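Local structure of putative arylalkylamine N-Acetyltransferase 7 (Aedes aegypti, 4FD7) at residues S119-F122 / Q123-D127; I173-C176 / R177-L181; A214-D217 / Q218-Y222. The protein probably transfers an acetyl group from acetyl-CoA to an amine, as other N-acetyltransferases of the GNAT family do. All coordinates share one frame; numbering follows the deposited sequence.

Contact 1: residues S119-F122 / Q123-D127; sequences SAIF and QAIYD
Q123 N closes the first turn of the helix by donating to S119 O (3.0 Å). With CG anti to the backbone N (chi1 -173°) and a bend at chi2, the Q123 chain turns its amide toward D127, and NE2 bonds OD1 of D127 at 3.2 Å, almost in the amide plane but tilted out of the carboxylate plane, on its syn side. The amide also holds F117 and A115 through their backbones. A124 N then reaches A120 O (2.9 Å). At I125 the amide bonds I121 O, while CD1 of I125 lies 4.2 Å from CG2 of I121. CB of I125 lies near CD1 of F122, the two side chains meeting at about a right angle. Y126 follows with a backbone bond to F122 O, 2.8 Å from its N, and its CB comes to 4.0 Å from F122 CE2. F117 packs against both the F122 and Y126 rings. D127 OD2 is salt-bridged to R219. S119 caps the start of the helix: its OG, also bonded to D73, accepts from F122 N (2.8 Å), an N-cap at the first turn of helix 120-136, beside helices 57-62 and 68-81.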
loop_
_atom_site.group_PDB
_atom_site.type_symbol
_atom_site.label_atom_id
_atom_site.label_comp_id
_atom_site.label_asym_id
_atom_site.label_seq_id
_atom_site.Cartn_x
_atom_site.Cartn_y
_atom_site.Cartn_z
ATOM N N SER A 119 4.802 -17.676 -9.322
ATOM C CA SER A 119 4.244 -17.210 -10.594
ATOM C C SER A 119 5.170 -16.235 -11.301
ATOM O O SER A 119 5.708 -15.318 -10.678
ATOM C CB SER A 119 2.900 -16.525 -10.361
ATOM O OG SER A 119 3.083 -15.248 -9.769
ATOM N N ALA A 120 5.334 -16.409 -12.612
ATOM C CA ALA A 120 6.051 -15.419 -13.405
ATOM C C ALA A 120 5.427 -14.054 -13.196
ATOM O O ALA A 120 6.140 -13.057 -13.079
ATOM C CB ALA A 120 6.017 -15.776 -14.889
ATOM N N ILE A 121 4.093 -14.043 -13.140
ATOM C CA ILE A 121 3.299 -12.830 -13.006
ATOM C C ILE A 121 3.668 -12.021 -11.747
ATOM O O ILE A 121 4.044 -10.841 -11.841
ATOM C CB ILE A 121 1.799 -13.167 -12.977
ATOM C CG1 ILE A 121 1.297 -13.527 -14.387
ATOM C CG2 ILE A 121 0.976 -12.006 -12.393
ATOM C CD1 ILE A 121 -0.122 -14.103 -14.380
ATOM N N PHE A 122 3.560 -12.635 -10.570
ATOM C CA PHE A 122 3.892 -11.844 -9.382
ATOM C C PHE A 122 5.387 -11.605 -9.246
ATOM O O PHE A 122 5.804 -10.585 -8.707
ATOM C CB PHE A 122 3.273 -12.361 -8.082
ATOM C CG PHE A 122 3.353 -11.356 -6.963
ATOM C CD1 PHE A 122 2.509 -10.257 -6.955
ATOM C CD2 PHE A 122 4.308 -11.474 -5.953
ATOM C CE1 PHE A 122 2.589 -9.279 -5.950
ATOM C CE2 PHE A 122 4.395 -10.517 -4.943
ATOM C CZ PHE A 122 3.531 -9.405 -4.941
ATOM N N GLN A 123 6.207 -12.514 -9.757
ATOM C CA GLN A 123 7.638 -12.276 -9.677
ATOM C C GLN A 123 7.972 -11.013 -10.453
ATOM O O GLN A 123 8.787 -10.198 -10.007
ATOM C CB GLN A 123 8.445 -13.454 -10.207
ATOM C CG GLN A 123 9.934 -13.278 -9.963
ATOM C CD GLN A 123 10.323 -13.600 -8.531
ATOM O OE1 GLN A 123 10.060 -14.698 -8.046
ATOM N NE2 GLN A 123 10.952 -12.643 -7.849
ATOM N N ALA A 124 7.321 -10.848 -11.606
ATOM C CA ALA A 124 7.499 -9.644 -12.405
ATOM C C ALA A 124 6.987 -8.411 -11.680
ATOM O O ALA A 124 7.637 -7.362 -11.693
ATOM C CB ALA A 124 6.812 -9.789 -13.756
ATOM N N ILE A 125 5.824 -8.507 -11.049
ATOM C CA ILE A 125 5.320 -7.323 -10.342
ATOM C C ILE A 125 6.261 -6.909 -9.203
ATOM O O ILE A 125 6.696 -5.747 -9.093
ATOM C CB ILE A 125 3.907 -7.556 -9.815
ATOM C CG1 ILE A 125 2.945 -7.698 -10.995
ATOM C CG2 ILE A 125 3.482 -6.414 -8.863
ATOM C CD1 ILE A 125 1.582 -8.245 -10.624
ATOM N N TYR A 126 6.579 -7.882 -8.364
ATOM C CA TYR A 126 7.527 -7.707 -7.277
ATOM C C TYR A 126 8.858 -7.094 -7.730
ATOM O O TYR A 126 9.330 -6.111 -7.154
ATOM C CB TYR A 126 7.779 -9.064 -6.624
ATOM C CG TYR A 126 8.696 -9.003 -5.439
ATOM C CD1 TYR A 126 10.042 -9.319 -5.566
ATOM C CD2 TYR A 126 8.223 -8.636 -4.191
ATOM C CE1 TYR A 126 10.897 -9.265 -4.485
ATOM C CE2 TYR A 126 9.082 -8.568 -3.091
ATOM C CZ TYR A 126 10.419 -8.888 -3.252
ATOM O OH TYR A 126 11.291 -8.842 -2.177
ATOM N N ASP A 127 9.478 -7.700 -8.738
ATOM C CA ASP A 127 10.753 -7.217 -9.253
ATOM C C ASP A 127 10.626 -5.832 -9.895
ATOM O O ASP A 127 11.570 -5.054 -9.886
ATOM C CB ASP A 127 11.322 -8.196 -10.281
ATOM C CG ASP A 127 11.708 -9.520 -9.668
ATOM O OD1 ASP A 127 11.755 -9.598 -8.420
ATOM O OD2 ASP A 127 11.977 -10.475 -10.442
#

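Contact 2: residues I173-C176 / R177-L181; sequences IPLC and RAVGL
The carbonyls of I173, P174 and L175 each accept from the amide four residues on, and C176 O, in the last turn of the helix, takes L181 N at 2.9 Å and, in a weak, strongly bent bond of the same length, G180 N. G180, with phi at +85°, turns the chain out of the helix. The result is a C-cap with the 6→1 bond, the glycine and the apolar contact of a Schellman motif: CB of C176 stands 4.1 Å from CB of L181, with SG of C176 touching the same methylene. L148 of strand 146-155 covers this pair.

One residue earlier, CD1 of L175 meets CG1 of V179 at 4.1 Å, the branches slanting across each other. L175 also rests on W15 and M86, and V179 on W3. On the exposed flank, I173 and R177 run side by side in the same direction. The R177 chain is extended from CG to NE, which carries its guanidinium back along the helix, where CG2 of I173 lies over one face of the group, 3.6 Å from NH2 of R177 and offset toward the rim. CG of R177 passes 3.2 Å from I173 O on the way.

The chemistry is thus divided by side. Apolar groups of L175, C176 and L181 turn to the strands, the arginine spends its flat face on a methyl group at the surface, and C176 O takes one good bond and one weak one as the chain leaves helix 172-179.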
loop_
_atom_site.group_PDB
_atom_site.type_symbol
_atom_site.label_atom_id
_atom_site.label_comp_id
_atom_site.label_asym_id
_atom_site.label_seq_id
_atom_site.Cartn_x
_atom_site.Cartn_y
_atom_site.Cartn_z
ATOM N N ILE A 173 1.106 9.283 9.171
ATOM C CA ILE A 173 1.797 10.341 9.888
ATOM C C ILE A 173 1.795 10.091 11.406
ATOM O O ILE A 173 2.872 10.013 12.012
ATOM C CB ILE A 173 1.261 11.751 9.505
ATOM C CG1 ILE A 173 1.577 12.061 8.040
ATOM C CG2 ILE A 173 1.860 12.792 10.396
ATOM C CD1 ILE A 173 0.912 13.317 7.527
ATOM N N PRO A 174 0.605 9.956 12.034
ATOM C CA PRO A 174 0.699 9.650 13.469
ATOM C C PRO A 174 1.265 8.254 13.757
ATOM O O PRO A 174 1.949 8.096 14.766
ATOM C CB PRO A 174 -0.756 9.771 13.965
ATOM C CG PRO A 174 -1.597 9.653 12.741
ATOM C CD PRO A 174 -0.790 10.175 11.597
ATOM N N LEU A 175 1.006 7.272 12.897
ATOM C CA LEU A 175 1.548 5.924 13.115
ATOM C C LEU A 175 3.077 5.951 13.158
ATOM O O LEU A 175 3.682 5.349 14.047
ATOM C CB LEU A 175 1.073 4.946 12.030
ATOM C CG LEU A 175 1.695 3.541 12.025
ATOM C CD1 LEU A 175 1.427 2.778 13.333
ATOM C CD2 LEU A 175 1.216 2.729 10.829
ATOM N N CYS A 176 3.697 6.667 12.222
ATOM C CA CYS A 176 5.159 6.742 12.181
ATOM C C CYS A 176 5.699 7.487 13.389
ATOM O O CYS A 176 6.739 7.136 13.929
ATOM C CB CYS A 176 5.653 7.437 10.917
ATOM S SG CYS A 176 5.561 6.440 9.433
ATOM N N ARG A 177 5.002 8.536 13.798
ATOM C CA ARG A 177 5.474 9.305 14.937
ATOM C C ARG A 177 5.463 8.420 16.165
ATOM O O ARG A 177 6.357 8.499 17.014
ATOM C CB ARG A 177 4.598 10.544 15.163
ATOM C CG ARG A 177 4.739 11.603 14.080
ATOM C CD ARG A 177 4.302 12.987 14.577
ATOM N NE ARG A 177 4.205 13.944 13.479
ATOM C CZ ARG A 177 3.194 14.784 13.298
ATOM N NH1 ARG A 177 2.176 14.798 14.152
ATOM N NH2 ARG A 177 3.200 15.619 12.263
ATOM N N ALA A 178 4.443 7.578 16.254
ATOM C CA ALA A 178 4.264 6.713 17.412
ATOM C C ALA A 178 5.330 5.619 17.520
ATOM O O ALA A 178 5.811 5.329 18.610
ATOM C CB ALA A 178 2.864 6.110 17.427
ATOM N N VAL A 179 5.705 5.029 16.390
ATOM C CA VAL A 179 6.676 3.939 16.401
ATOM C C VAL A 179 8.109 4.393 16.137
ATOM O O VAL A 179 9.025 3.575 16.133
ATOM C CB VAL A 179 6.300 2.860 15.390
ATOM C CG1 VAL A 179 4.851 2.439 15.616
ATOM C CG2 VAL A 179 6.502 3.393 13.988
ATOM N N GLY A 180 8.293 5.691 15.917
ATOM C CA GLY A 180 9.616 6.283 15.790
ATOM C C GLY A 180 10.247 6.215 14.409
ATOM O O GLY A 180 11.471 6.214 14.278
ATOM N N LEU A 181 9.424 6.151 13.371
ATOM C CA LEU A 181 9.948 6.198 12.007
ATOM C C LEU A 181 9.864 7.617 11.486
ATOM O O LEU A 181 8.902 8.334 11.788
ATOM C CB LEU A 181 9.156 5.249 11.102
ATOM C CG LEU A 181 9.279 3.744 11.373
ATOM C CD1 LEU A 181 8.148 3.015 10.660
ATOM C CD2 LEU A 181 10.629 3.194 10.904
#

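Contact 3: residues A214-D217 / Q218-Y222; sequences ARVD and QRFNY
D217 CB sits almost squarely over the centre of the F220 ring, 3.6 Å from the centroid and 11° off the ring normal, a CH-pi contact made by an acidic residue with a phenylalanine three positions on. The same aspartate opens a type I beta turn, D217 to F220, and overlays it with an Asx turn, just where helix 210-216 ends. The first torsion of D217, chi1 -173°, lays CG beside the carbonyl carbon and points the carboxylate along the chain, where OD1 accepts R219 N at 2.8 Å in a nearly straight bond (166°). The oxygen is met on its anti side, a little out of the carboxylate plane. The backbone carbonyl makes the second tie: D217 O takes F220 N at 2.9 Å, from well above the carbonyl plane. One residue therefore holds two successive amides, one with its side chain and one with its backbone, which fixes the turn.

R219 crosses the carboxylate obliquely, the two planes nearly perpendicular. Its NH2 lies 3.8 Å from D217 OD2, a long salt bridge; the stronger partner of this arginine is D127 of helix 120-136. D127 and its neighbour T128 also touch F220. A bend at chi3 sets one guanidinium face of R219 against atom CE1 of F220, near the rim of the group. V216 CG1 touches the ring only loosely, at CE2.

Beyond the turn, F220 is the centre of an inverse gamma turn, closed by a weak bond from N221 N to R219 O. This bend brings the chain back to the helix end: F220 O comes within 3.3 Å of A214 CA and 3.4 Å of A214 CB, and OD1 of N221 lies 3.8 Å from that same methyl carbon.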
loop_
_atom_site.group_PDB
_atom_site.type_symbol
_atom_site.label_atom_id
_atom_site.label_comp_id
_atom_site.label_asym_id
_atom_site.label_seq_id
_atom_site.Cartn_x
_atom_site.Cartn_y
_atom_site.Cartn_z
ATOM N N ALA A 214 9.441 -1.783 -19.436
ATOM C CA ALA A 214 9.554 -2.912 -20.339
ATOM C C ALA A 214 10.818 -2.782 -21.177
ATOM O O ALA A 214 11.413 -3.793 -21.559
ATOM C CB ALA A 214 8.320 -3.030 -21.219
ATOM N N ARG A 215 11.229 -1.547 -21.464
ATOM C CA ARG A 215 12.544 -1.352 -22.103
ATOM C C ARG A 215 13.725 -1.646 -21.165
ATOM O O ARG A 215 14.807 -2.028 -21.617
ATOM C CB ARG A 215 12.661 0.046 -22.726
ATOM C CG ARG A 215 11.660 0.277 -23.850
ATOM C CD ARG A 215 12.141 1.336 -24.834
ATOM N NE ARG A 215 12.369 2.628 -24.196
ATOM C CZ ARG A 215 11.409 3.499 -23.905
ATOM N NH1 ARG A 215 10.144 3.217 -24.182
ATOM N NH2 ARG A 215 11.711 4.651 -23.327
ATOM N N VAL A 216 13.515 -1.488 -19.861
ATOM C CA VAL A 216 14.540 -1.830 -18.878
ATOM C C VAL A 216 14.714 -3.350 -18.745
ATOM O O VAL A 216 15.837 -3.857 -18.714
ATOM C CB VAL A 216 14.227 -1.211 -17.496
ATOM C CG1 VAL A 216 14.990 -1.930 -16.386
ATOM C CG2 VAL A 216 14.562 0.266 -17.489
ATOM N N ASP A 217 13.590 -4.057 -18.663
ATOM C CA ASP A 217 13.556 -5.512 -18.546
ATOM C C ASP A 217 12.265 -6.003 -19.214
ATOM O O ASP A 217 11.168 -5.535 -18.875
ATOM C CB ASP A 217 13.609 -5.929 -17.062
ATOM C CG ASP A 217 13.750 -7.441 -16.856
ATOM O OD1 ASP A 217 13.043 -8.233 -17.516
ATOM O OD2 ASP A 217 14.565 -7.844 -15.999
ATOM N N GLN A 218 12.427 -6.913 -20.177
ATOM C CA GLN A 218 11.340 -7.620 -20.872
ATOM C C GLN A 218 10.232 -8.170 -19.975
ATOM O O GLN A 218 9.072 -8.260 -20.394
ATOM C CB GLN A 218 11.913 -8.809 -21.670
ATOM C CG GLN A 218 12.686 -8.457 -22.920
ATOM C CD GLN A 218 13.219 -9.687 -23.646
ATOM O OE1 GLN A 218 14.427 -9.831 -23.839
ATOM N NE2 GLN A 218 12.315 -10.580 -24.054
ATOM N N ARG A 219 10.582 -8.591 -18.763
ATOM C CA ARG A 219 9.582 -9.185 -17.875
ATOM C C ARG A 219 8.613 -8.125 -17.376
ATOM O O ARG A 219 7.487 -8.438 -16.971
ATOM C CB ARG A 219 10.233 -9.873 -16.675
ATOM C CG ARG A 219 10.981 -11.153 -17.005
ATOM C CD ARG A 219 11.442 -11.840 -15.729
ATOM N NE ARG A 219 12.417 -11.036 -14.997
ATOM C CZ ARG A 219 12.277 -10.666 -13.728
ATOM N NH1 ARG A 219 11.192 -11.018 -13.054
ATOM N NH2 ARG A 219 13.221 -9.950 -13.132
ATOM N N PHE A 220 9.060 -6.875 -17.406
ATOM C CA PHE A 220 8.289 -5.773 -16.832
ATOM C C PHE A 220 7.320 -5.217 -17.858
ATOM O O PHE A 220 7.312 -4.008 -18.114
ATOM C CB PHE A 220 9.200 -4.632 -16.370
ATOM C CG PHE A 220 10.266 -5.035 -15.371
ATOM C CD1 PHE A 220 10.282 -6.293 -14.784
ATOM C CD2 PHE A 220 11.246 -4.122 -15.007
ATOM C CE1 PHE A 220 11.274 -6.639 -13.862
ATOM C CE2 PHE A 220 12.242 -4.461 -14.088
ATOM C CZ PHE A 220 12.251 -5.726 -13.516
ATOM N N ASN A 221 6.512 -6.097 -18.440
ATOM C CA ASN A 221 5.583 -5.739 -19.509
ATOM C C ASN A 221 4.146 -5.711 -18.980
ATOM O O ASN A 221 3.692 -6.680 -18.367
ATOM C CB ASN A 221 5.699 -6.772 -20.636
ATOM C CG ASN A 221 5.154 -6.270 -21.951
ATOM O OD1 ASN A 221 5.853 -5.574 -22.701
ATOM N ND2 ASN A 221 3.907 -6.626 -22.254
ATOM N N TYR A 222 3.435 -4.612 -19.226
ATOM C CA TYR A 222 2.110 -4.394 -18.657
ATOM C C TYR A 222 1.139 -3.945 -19.723
ATOM O O TYR A 222 0.939 -2.743 -19.924
ATOM C CB TYR A 222 2.182 -3.381 -17.507
ATOM C CG TYR A 222 3.013 -3.920 -16.383
ATOM C CD1 TYR A 222 2.438 -4.680 -15.380
ATOM C CD2 TYR A 222 4.390 -3.723 -16.350
ATOM C CE1 TYR A 222 3.202 -5.212 -14.355
ATOM C CE2 TYR A 222 5.166 -4.257 -15.331
ATOM C CZ TYR A 222 4.569 -4.995 -14.343
ATOM O OH TYR A 222 5.334 -5.521 -13.328
#

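Overall arrangement
Contacts 1 and 3 are neighbours, their centres about 11 Å apart, whereas contact 2 lies on the opposite side of the chain's centre, with centres about 31 Å and 36 Å from the other two. Contacts 1 and 2 are both partly buried and mostly helical, but one caps the start of helix 120-136 through a serine hydroxyl and the other ends helix 172-179 with a glycine and apolar packing against the strands. Contact 3 is at the surface and replaces helical repetition with a carboxylate-bound turn. Charged groups join contacts 1 and 3, which also meet around Y222, while contact 2 combines helical backbone bonds with mostly apolar side-chain contacts.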